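Local coordinates for malonyl CoA-acyl carrier protein transacylase (Synechocystis sp. PCC 6803 substr. Kazusa, PDB 4RR5), which catalyses the transfer of the malonyl group from malonyl-CoA to holo-acyl carrier protein, releasing CoA and supplying malonyl-ACP for fatty acid biosynthesis, at residues Q32-E35 with E36-W40; L63-I66 with E67-A71; S222-N226 with G227-K231. All coordinates share one frame; numbering follows the deposited sequence.

Contact 1. Residues Q32-E35 with E36-W40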
ATOM      1  N   GLN A  32      20.723  -4.231  -6.208  1.00 28.02           N
ATOM      2  CA  GLN A  32      21.804  -5.077  -5.689  1.00 29.95           C
ATOM      3  C   GLN A  32      21.736  -5.138  -4.174  1.00 29.54           C
ATOM      4  O   GLN A  32      21.905  -6.208  -3.592  1.00 30.16           O
ATOM      5  CB  GLN A  32      23.178  -4.573  -6.146  1.00 31.16           C
ATOM      6  CG  GLN A  32      23.534  -4.988  -7.573  1.00 34.76           C
ATOM      7  CD  GLN A  32      24.685  -4.182  -8.174  1.00 43.76           C
ATOM      8  OE1 GLN A  32      25.328  -3.370  -7.496  1.00 49.25           O
ATOM      9  NE2 GLN A  32      24.947  -4.402  -9.457  1.00 41.10           N
ATOM     10  N   GLN A  33      21.480  -3.990  -3.547  1.00 27.05           N
ATOM     11  CA  GLN A  33      21.176  -3.942  -2.122  1.00 27.33           C
ATOM     12  C   GLN A  33      20.006  -4.846  -1.760  1.00 32.80           C
ATOM     13  O   GLN A  33      20.076  -5.587  -0.781  1.00 32.92           O
ATOM     14  CB  GLN A  33      20.845  -2.527  -1.678  1.00 29.40           C
ATOM     15  CG  GLN A  33      21.969  -1.550  -1.779  1.00 31.43           C
ATOM     16  CD  GLN A  33      21.560  -0.199  -1.234  1.00 39.17           C
ATOM     17  OE1 GLN A  33      21.744   0.833  -1.888  1.00 36.57           O
ATOM     18  NE2 GLN A  33      20.987  -0.199  -0.028  1.00 36.98           N
ATOM     19  N   ALA A  34      18.917  -4.765  -2.523  1.00 23.50           N
ATOM     20  CA  ALA A  34      17.772  -5.618  -2.244  1.00 24.80           C
ATOM     21  C   ALA A  34      18.157  -7.083  -2.386  1.00 28.47           C
ATOM     22  O   ALA A  34      17.689  -7.925  -1.622  1.00 30.98           O
ATOM     23  CB  ALA A  34      16.606  -5.285  -3.152  1.00 24.57           C
ATOM     24  N   GLU A  35      19.030  -7.393  -3.337  1.00 27.95           N
ATOM     25  CA  GLU A  35      19.366  -8.791  -3.582  1.00 31.71           C
ATOM     26  C   GLU A  35      20.173  -9.375  -2.403  1.00 34.30           C
ATOM     27  O   GLU A  35      19.905 -10.500  -1.981  1.00 36.14           O
ATOM     28  CB  GLU A  35      20.123  -8.954  -4.913  1.00 27.06           C
ATOM     29  CG  GLU A  35      20.276 -10.408  -5.354  1.00 32.27           C
ATOM     30  CD  GLU A  35      20.881 -10.575  -6.748  1.00 34.09           C
ATOM     31  OE1 GLU A  35      21.382  -9.592  -7.325  1.00 32.55           O
ATOM     32  OE2 GLU A  35      20.855 -11.706  -7.269  1.00 37.27           O
ATOM     33  N   GLU A  36      21.129  -8.619  -1.858  1.00 30.51           N
ATOM     34  CA  GLU A  36      21.882  -9.091  -0.693  1.00 35.90           C
ATOM     35  C   GLU A  36      20.993  -9.222   0.539  1.00 38.92           C
ATOM     36  O   GLU A  36      21.121 -10.183   1.281  1.00 47.53           O
ATOM     37  CB  GLU A  36      23.067  -8.171  -0.369  1.00 43.03           C
ATOM     38  CG  GLU A  36      22.752  -6.698  -0.505  1.00 50.17           C
ATOM     39  CD  GLU A  36      23.623  -5.784   0.350  1.00 55.83           C
ATOM     40  OE1 GLU A  36      23.143  -5.338   1.424  1.00 59.26           O
ATOM     41  OE2 GLU A  36      24.771  -5.493  -0.063  1.00 56.56           O
ATOM     42  N   ILE A  37      20.094  -8.266   0.752  1.00 37.95           N
ATOM     43  CA  ILE A  37      19.168  -8.306   1.889  1.00 31.52           C
ATOM     44  C   ILE A  37      18.134  -9.437   1.794  1.00 31.95           C
ATOM     45  O   ILE A  37      17.807 -10.084   2.787  1.00 35.19           O
ATOM     46  CB  ILE A  37      18.422  -6.965   2.019  1.00 31.42           C
ATOM     47  CG1 ILE A  37      19.400  -5.852   2.385  1.00 30.79           C
ATOM     48  CG2 ILE A  37      17.294  -7.047   3.045  1.00 27.99           C
ATOM     49  CD1 ILE A  37      18.851  -4.467   2.106  1.00 31.05           C
ATOM     50  N   LEU A  38      17.612  -9.670   0.597  1.00 33.37           N
ATOM     51  CA  LEU A  38      16.509 -10.613   0.427  1.00 31.68           C
ATOM     52  C   LEU A  38      16.974 -12.022   0.108  1.00 31.92           C
ATOM     53  O   LEU A  38      16.257 -12.983   0.357  1.00 33.54           O
ATOM     54  CB  LEU A  38      15.576 -10.158  -0.695  1.00 29.84           C
ATOM     55  CG  LEU A  38      14.673  -8.947  -0.526  1.00 26.23           C
ATOM     56  CD1 LEU A  38      14.208  -8.533  -1.894  1.00 23.36           C
ATOM     57  CD2 LEU A  38      13.482  -9.300   0.339  1.00 27.49           C
ATOM     58  N   GLY A  39      18.152 -12.138  -0.490  1.00 33.28           N
ATOM     59  CA  GLY A  39      18.639 -13.425  -0.946  1.00 33.18           C
ATOM     60  C   GLY A  39      18.122 -13.841  -2.312  1.00 36.96           C
ATOM     61  O   GLY A  39      18.348 -14.971  -2.750  1.00 35.71           O
ATOM     62  N   TRP A  40      17.426 -12.931  -2.989  1.00 34.48           N
ATOM     63  CA  TRP A  40      16.966 -13.182  -4.348  1.00 29.35           C
ATOM     64  C   TRP A  40      16.775 -11.868  -5.081  1.00 31.76           C
ATOM     65  O   TRP A  40      16.570 -10.826  -4.467  1.00 32.96           O
ATOM     66  CB  TRP A  40      15.666 -14.000  -4.362  1.00 32.80           C
ATOM     67  CG  TRP A  40      14.596 -13.570  -3.380  1.00 34.22           C
ATOM     68  CD1 TRP A  40      14.418 -14.037  -2.113  1.00 31.43           C
ATOM     69  CD2 TRP A  40      13.552 -12.607  -3.599  1.00 34.60           C
ATOM     70  NE1 TRP A  40      13.338 -13.428  -1.527  1.00 33.05           N
ATOM     71  CE2 TRP A  40      12.791 -12.539  -2.413  1.00 33.46           C
ATOM     72  CE3 TRP A  40      13.198 -11.782  -4.674  1.00 33.33           C
ATOM     73  CZ2 TRP A  40      11.692 -11.692  -2.273  1.00 28.22           C
ATOM     74  CZ3 TRP A  40      12.100 -10.942  -4.534  1.00 28.52           C
ATOM     75  CH2 TRP A  40      11.358 -10.911  -3.345  1.00 27.49           C
TER
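Trp-40, whose backbone carbonyl faces Glu-35, carries the one large flat group here: its indole takes Leu-38 CB over one face, 4.0 Å above the ring plane and shifted toward the rim. Pro-61 and Cys-62 of helix 56-76 also touch the ring, and Lys-45 makes a cation-pi contact with it. The backbone of Trp-40 returns to the last turn of the helix, where Glu-35 CA directs its C-H at Trp-40 O over 3.6 Å, nearly straight (165° at the hydrogen). Glu-35 CG rests at 3.8 Å from Trp-40 C.

This is the C-terminal end of helix 25-38. Glu-36 N, Ile-37 N and Leu-38 N bond to the carbonyls four residues back, and the series finishes with Gly-39 N on Glu-35 O at 2.8 Å. Gly-39 then leaves the helix at phi 84°, with no CB to press on the carbonyl of Leu-38.

Side chains crowd the same carbonyls. Glu-36 CG sits between its own N and carbonyl carbon (chi1 41°), which brings it to 2.9 Å from Gln-33 O, a tight fit. Ile-37 CD1 approaches the same oxygen to 3.3 Å, while Ala-34 CB lies 4.2 Å from Leu-38 CD1. Ala-34 and Ile-37 also lean on helix 103-119, through Leu-107 for the first and through Ala-104 and Gln-108 for the second.

Contact 2. Residues L63-I66 with E67-A71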
ATOM      1  N   LEU A  63       7.357  -4.527  -4.686  1.00 21.53           N
ATOM      2  CA  LEU A  63       6.733  -3.211  -4.809  1.00 19.61           C
ATOM      3  C   LEU A  63       7.492  -2.159  -4.006  1.00 19.75           C
ATOM      4  O   LEU A  63       7.653  -1.027  -4.456  1.00 19.05           O
ATOM      5  CB  LEU A  63       5.278  -3.255  -4.349  1.00 18.77           C
ATOM      6  CG  LEU A  63       4.278  -3.877  -5.313  1.00 21.92           C
ATOM      7  CD1 LEU A  63       2.899  -3.933  -4.674  1.00 20.46           C
ATOM      8  CD2 LEU A  63       4.234  -3.092  -6.618  1.00 21.52           C
ATOM      9  N   TYR A  64       7.967  -2.533  -2.820  1.00 17.09           N
ATOM     10  CA  TYR A  64       8.700  -1.593  -1.992  1.00 19.39           C
ATOM     11  C   TYR A  64      10.008  -1.166  -2.653  1.00 18.52           C
ATOM     12  O   TYR A  64      10.346   0.010  -2.663  1.00 18.97           O
ATOM     13  CB  TYR A  64       8.983  -2.183  -0.606  1.00 16.96           C
ATOM     14  CG  TYR A  64       9.963  -1.359   0.227  1.00 17.31           C
ATOM     15  CD1 TYR A  64      11.339  -1.569   0.140  1.00 16.30           C
ATOM     16  CD2 TYR A  64       9.507  -0.378   1.107  1.00 19.39           C
ATOM     17  CE1 TYR A  64      12.232  -0.834   0.896  1.00 16.34           C
ATOM     18  CE2 TYR A  64      10.394   0.365   1.872  1.00 18.92           C
ATOM     19  CZ  TYR A  64      11.758   0.129   1.758  1.00 20.64           C
ATOM     20  OH  TYR A  64      12.642   0.853   2.516  1.00 23.26           O
ATOM     21  N   VAL A  65      10.761  -2.122  -3.174  1.00 19.01           N
ATOM     22  CA  VAL A  65      12.061  -1.816  -3.751  1.00 19.86           C
ATOM     23  C   VAL A  65      11.894  -0.912  -4.977  1.00 20.28           C
ATOM     24  O   VAL A  65      12.635   0.059  -5.167  1.00 19.65           O
ATOM     25  CB  VAL A  65      12.821  -3.118  -4.134  1.00 26.82           C
ATOM     26  CG1 VAL A  65      14.021  -2.810  -5.038  1.00 22.22           C
ATOM     27  CG2 VAL A  65      13.254  -3.874  -2.883  1.00 17.58           C
ATOM     28  N   ILE A  66      10.904  -1.230  -5.802  1.00 18.39           N
ATOM     29  CA  ILE A  66      10.648  -0.462  -7.014  1.00 21.42           C
ATOM     30  C   ILE A  66      10.156   0.948  -6.689  1.00 19.41           C
ATOM     31  O   ILE A  66      10.626   1.933  -7.276  1.00 17.41           O
ATOM     32  CB  ILE A  66       9.627  -1.183  -7.923  1.00 19.36           C
ATOM     33  CG1 ILE A  66      10.296  -2.397  -8.567  1.00 16.68           C
ATOM     34  CG2 ILE A  66       9.070  -0.229  -8.979  1.00 15.74           C
ATOM     35  CD1 ILE A  66       9.328  -3.368  -9.187  1.00 20.25           C
ATOM     36  N   GLU A  67       9.224   1.035  -5.745  1.00 18.05           N
ATOM     37  CA  GLU A  67       8.708   2.314  -5.293  1.00 16.14           C
ATOM     38  C   GLU A  67       9.796   3.200  -4.672  1.00 17.43           C
ATOM     39  O   GLU A  67       9.872   4.396  -4.976  1.00 17.99           O
ATOM     40  CB  GLU A  67       7.547   2.086  -4.323  1.00 17.68           C
ATOM     41  CG  GLU A  67       6.247   1.721  -5.060  1.00 18.26           C
ATOM     42  CD  GLU A  67       5.148   1.169  -4.167  1.00 18.55           C
ATOM     43  OE1 GLU A  67       5.308   1.147  -2.927  1.00 19.66           O
ATOM     44  OE2 GLU A  67       4.106   0.761  -4.718  1.00 16.11           O
ATOM     45  N   ALA A  68      10.654   2.628  -3.827  1.00 17.90           N
ATOM     46  CA  ALA A  68      11.807   3.374  -3.303  1.00 19.01           C
ATOM     47  C   ALA A  68      12.735   3.825  -4.438  1.00 21.18           C
ATOM     48  O   ALA A  68      13.265   4.926  -4.406  1.00 25.43           O
ATOM     49  CB  ALA A  68      12.572   2.545  -2.297  1.00 16.57           C
ATOM     50  N   ILE A  69      12.912   2.991  -5.457  1.00 19.61           N
ATOM     51  CA  ILE A  69      13.726   3.382  -6.605  1.00 17.88           C
ATOM     52  C   ILE A  69      13.078   4.545  -7.350  1.00 19.75           C
ATOM     53  O   ILE A  69      13.734   5.533  -7.658  1.00 21.82           O
ATOM     54  CB  ILE A  69      13.967   2.186  -7.566  1.00 21.02           C
ATOM     55  CG1 ILE A  69      15.084   1.295  -7.014  1.00 17.88           C
ATOM     56  CG2 ILE A  69      14.314   2.662  -8.984  1.00 17.35           C
ATOM     57  CD1 ILE A  69      15.137  -0.050  -7.621  1.00 18.94           C
ATOM     58  N   LEU A  70      11.783   4.444  -7.616  1.00 21.14           N
ATOM     59  CA  LEU A  70      11.057   5.540  -8.257  1.00 20.28           C
ATOM     60  C   LEU A  70      11.131   6.850  -7.463  1.00 27.80           C
ATOM     61  O   LEU A  70      11.322   7.925  -8.047  1.00 27.41           O
ATOM     62  CB  LEU A  70       9.601   5.143  -8.479  1.00 21.10           C
ATOM     63  CG  LEU A  70       9.446   4.204  -9.667  1.00 20.87           C
ATOM     64  CD1 LEU A  70       8.042   3.614  -9.686  1.00 22.67           C
ATOM     65  CD2 LEU A  70       9.784   4.935 -10.976  1.00 17.94           C
ATOM     66  N   ALA A  71      11.002   6.765  -6.138  1.00 24.75           N
ATOM     67  CA  ALA A  71      11.106   7.951  -5.298  1.00 21.92           C
ATOM     68  C   ALA A  71      12.466   8.634  -5.446  1.00 25.58           C
ATOM     69  O   ALA A  71      12.559   9.865  -5.526  1.00 25.46           O
ATOM     70  CB  ALA A  71      10.860   7.588  -3.848  1.00 22.46           C
TER
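Val-65 and Ile-69 run alongside each other, one helical turn apart, on a stretch of helix 56-76 that is buried in the alpha/beta core of the acyltransferase. Their methyls meet at Val-65 CG1 and Ile-69 CD1, 3.9 Å apart. Ile-66 and Leu-70 repeat the arrangement one residue on, with Ile-66 CG2 4.0 Å from Leu-70 CD1. In Ile-66 that methyl branch stands opposite the backbone N while CG1 lies beside it (chi1 -73°), which turns CG2 along the helix toward Leu-70. Val-65 packs on Ala-34, and Ile-66 and Ile-69 on Tyr-31, so these branches fill the seam against helix 25-38.

Elsewhere on the helix the polar groups take over. Tyr-64 is sent among helices 90-97 and 103-119, where its OH hydrogen-bonds Phe-103 O. Glu-67 has CG beside its own N (chi1 -78°), and the extended chain runs back past the preceding turn, placing CD 3.3 Å from Leu-63 O. That oxygen is already gripped by Glu-67 N at 2.9 Å, while the carboxylate finds its partner in Ser-93 OG, bonded to OE1. Glu-67 also touches what looks like the nucleophile elbow carrying Ser-88, the probable active-site serine; the Leu-63 and Ser-88 side chains are about 9 Å apart.

Backbone bonds continue without a break through the segment, and around the one from Ile-69 N to Val-65 O the isoleucine closes in on its acceptor, with CG1 at 3.3 Å from Val-65 O.

Contact 3. Residues S222-N226 with G227-K231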
ATOM      1  N   SER A 222      -4.588  11.641   9.290  1.00 29.83           N
ATOM      2  CA  SER A 222      -4.338  13.023   9.622  1.00 35.37           C
ATOM      3  C   SER A 222      -2.841  13.208   9.492  1.00 33.04           C
ATOM      4  O   SER A 222      -2.065  12.398  10.007  1.00 33.93           O
ATOM      5  CB  SER A 222      -4.835  13.377  11.030  1.00 34.47           C
ATOM      6  OG  SER A 222      -4.176  12.603  12.022  1.00 37.96           O
ATOM      7  N   PRO A 223      -2.430  14.259   8.781  1.00 30.39           N
ATOM      8  CA  PRO A 223      -1.011  14.520   8.524  1.00 30.36           C
ATOM      9  C   PRO A 223      -0.213  14.585   9.806  1.00 29.03           C
ATOM     10  O   PRO A 223      -0.653  15.262  10.725  1.00 33.41           O
ATOM     11  CB  PRO A 223      -1.024  15.888   7.829  1.00 32.01           C
ATOM     12  CG  PRO A 223      -2.398  16.021   7.263  1.00 31.09           C
ATOM     13  CD  PRO A 223      -3.306  15.290   8.201  1.00 27.57           C
ATOM     14  N   THR A 224       0.914  13.886   9.875  1.00 29.65           N
ATOM     15  CA  THR A 224       1.869  14.094  10.962  1.00 30.78           C
ATOM     16  C   THR A 224       3.289  13.765  10.531  1.00 31.34           C
ATOM     17  O   THR A 224       3.502  13.156   9.498  1.00 34.36           O
ATOM     18  CB  THR A 224       1.555  13.261  12.208  1.00 31.61           C
ATOM     19  OG1 THR A 224       2.606  13.463  13.167  1.00 37.62           O
ATOM     20  CG2 THR A 224       1.491  11.794  11.875  1.00 27.87           C
ATOM     21  N   GLN A 225       4.263  14.172  11.335  1.00 34.30           N
ATOM     22  CA  GLN A 225       5.658  13.919  11.007  1.00 31.49           C
ATOM     23  C   GLN A 225       6.434  13.356  12.167  1.00 31.61           C
ATOM     24  O   GLN A 225       7.627  13.089  12.042  1.00 32.78           O
ATOM     25  CB  GLN A 225       6.328  15.191  10.532  1.00 29.88           C
ATOM     26  CG  GLN A 225       5.714  15.731   9.286  1.00 35.57           C
ATOM     27  CD  GLN A 225       6.445  16.938   8.778  1.00 37.52           C
ATOM     28  OE1 GLN A 225       5.830  17.878   8.281  1.00 41.41           O
ATOM     29  NE2 GLN A 225       7.770  16.920   8.888  1.00 35.33           N
ATOM     30  N   ASN A 226       5.761  13.188  13.302  1.00 32.67           N
ATOM     31  CA  ASN A 226       6.396  12.608  14.477  1.00 35.20           C
ATOM     32  C   ASN A 226       6.725  11.116  14.283  1.00 37.55           C
ATOM     33  O   ASN A 226       5.848  10.300  13.958  1.00 32.50           O
ATOM     34  CB  ASN A 226       5.506  12.807  15.710  1.00 34.61           C
ATOM     35  CG  ASN A 226       6.123  12.229  16.961  1.00 34.87           C
ATOM     36  OD1 ASN A 226       5.705  11.176  17.455  1.00 33.96           O
ATOM     37  ND2 ASN A 226       7.141  12.906  17.477  1.00 39.35           N
ATOM     38  N   GLY A 227       7.997  10.774  14.475  1.00 36.98           N
ATOM     39  CA  GLY A 227       8.471   9.427  14.237  1.00 32.96           C
ATOM     40  C   GLY A 227       7.740   8.396  15.066  1.00 35.40           C
ATOM     41  O   GLY A 227       7.464   7.287  14.613  1.00 39.36           O
ATOM     42  N   ASP A 228       7.401   8.764  16.290  1.00 40.26           N
ATOM     43  CA  ASP A 228       6.839   7.792  17.218  1.00 40.80           C
ATOM     44  C   ASP A 228       5.339   7.596  17.011  1.00 32.90           C
ATOM     45  O   ASP A 228       4.815   6.497  17.199  1.00 29.51           O
ATOM     46  CB  ASP A 228       7.142   8.213  18.654  1.00 38.23           C
ATOM     47  CG  ASP A 228       8.575   7.935  19.036  1.00 39.38           C
ATOM     48  OD1 ASP A 228       9.123   6.902  18.591  1.00 38.01           O
ATOM     49  OD2 ASP A 228       9.163   8.767  19.754  1.00 44.71           O
ATOM     50  N   ARG A 229       4.653   8.661  16.624  1.00 30.65           N
ATOM     51  CA  ARG A 229       3.247   8.536  16.306  1.00 33.56           C
ATOM     52  C   ARG A 229       3.108   7.681  15.035  1.00 36.05           C
ATOM     53  O   ARG A 229       2.215   6.828  14.951  1.00 32.35           O
ATOM     54  CB  ARG A 229       2.600   9.911  16.138  1.00 26.73           C
ATOM     55  CG  ARG A 229       1.106   9.868  15.763  1.00 32.59           C
ATOM     56  CD  ARG A 229       0.213   9.149  16.806  1.00 36.76           C
ATOM     57  NE  ARG A 229      -1.192   9.204  16.399  1.00 36.63           N
ATOM     58  CZ  ARG A 229      -1.993   8.148  16.270  1.00 34.49           C
ATOM     59  NH1 ARG A 229      -1.557   6.925  16.543  1.00 37.29           N
ATOM     60  NH2 ARG A 229      -3.243   8.317  15.870  1.00 29.00           N
ATOM     61  N   LEU A 230       4.008   7.894  14.068  1.00 36.00           N
ATOM     62  CA  LEU A 230       4.006   7.133  12.810  1.00 32.63           C
ATOM     63  C   LEU A 230       4.255   5.634  13.024  1.00 26.77           C
ATOM     64  O   LEU A 230       3.573   4.804  12.429  1.00 25.53           O
ATOM     65  CB  LEU A 230       5.038   7.698  11.839  1.00 26.37           C
ATOM     66  CG  LEU A 230       4.681   9.022  11.173  1.00 26.48           C
ATOM     67  CD1 LEU A 230       5.742   9.371  10.163  1.00 31.90           C
ATOM     68  CD2 LEU A 230       3.331   8.973  10.503  1.00 22.80           C
ATOM     69  N   LYS A 231       5.221   5.293  13.871  1.00 27.36           N
ATOM     70  CA  LYS A 231       5.434   3.902  14.256  1.00 29.86           C
ATOM     71  C   LYS A 231       4.183   3.308  14.904  1.00 31.90           C
ATOM     72  O   LYS A 231       3.766   2.180  14.588  1.00 30.63           O
ATOM     73  CB  LYS A 231       6.612   3.765  15.219  1.00 29.64           C
ATOM     74  CG  LYS A 231       7.047   2.318  15.391  1.00 31.40           C
ATOM     75  CD  LYS A 231       7.945   2.095  16.600  1.00 33.04           C
ATOM     76  CE  LYS A 231       9.193   2.959  16.549  1.00 36.96           C
ATOM     77  NZ  LYS A 231      10.280   2.351  17.370  1.00 37.93           N
TER
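Asn-226 reaches over the start of helix 227-235 and caps it. With CG anti to the backbone N (chi1 -180°), its amide swings back across the first turn and OD1 takes two backbone N-H groups. Arg-229 N is the firmer donor at 2.8 Å, tilted 22° from the plane of the side-chain carbonyl. Asp-228 N, at 3.2 Å and badly bent, is a weak second. This is an N-cap, and the same residue also begins the helical bonding proper: Leu-230 N donates to Asn-226 O at 3.0 Å. OD1 further sits against the CB atoms of Asp-228 and Arg-229.

Thr-224 prepares the approach. Its OG1 accepts from Asn-226 N at 3.2 Å, making an ST turn that bends the chain from the short strand at 223-224 into the cap. The methyl branch, CG2, set between the backbone N and the carbonyl carbon, meets Leu-230 CD2 at 3.6 Å. There the threonine methyl and the leucine end pass alongside, running opposite ways.

Leu-230 closes the hydrophobic side. Its CG lies 3.3 Å from Asn-226 O, and the isobutyl end spreads over Val-215 and Ser-217 of strand 215-217, the strand whose Val-215 bonds to the backbone of Thr-224. On the polar side, Arg-229 leads away to a salt bridge between its NH2 and Asp-220 OD2.

Gly-227 N is taken by Asp-210 OD1, so each of the first four N-H groups of the helix has an acceptor. The carboxylates of Asp-210 and Asp-228 would also be expected to offset the partial positive charge of this helix end.

Contacts 1, 2 and 3 follow one another along the chain, all within the acyltransferase domain. Contacts 1 and 2 are neighbours, with centres 14 Å apart: the end of helix 25-38 lies against helix 56-76, where Ala-34 CB meets Val-65 CG2 at 3.6 Å, and both pack on Leu-107 of helix 103-119. Contact 1 is the outer member of this cluster, while contact 2 lies deeper and nearer the probable active-site Ser-88. Contact 3 stands apart, its centre 29 Å from that of contact 1 and 21 Å from that of contact 2; there a short strand beside 215-217 passes into helix 227-235, away from the probable active-site residues Ser-88 and His-188.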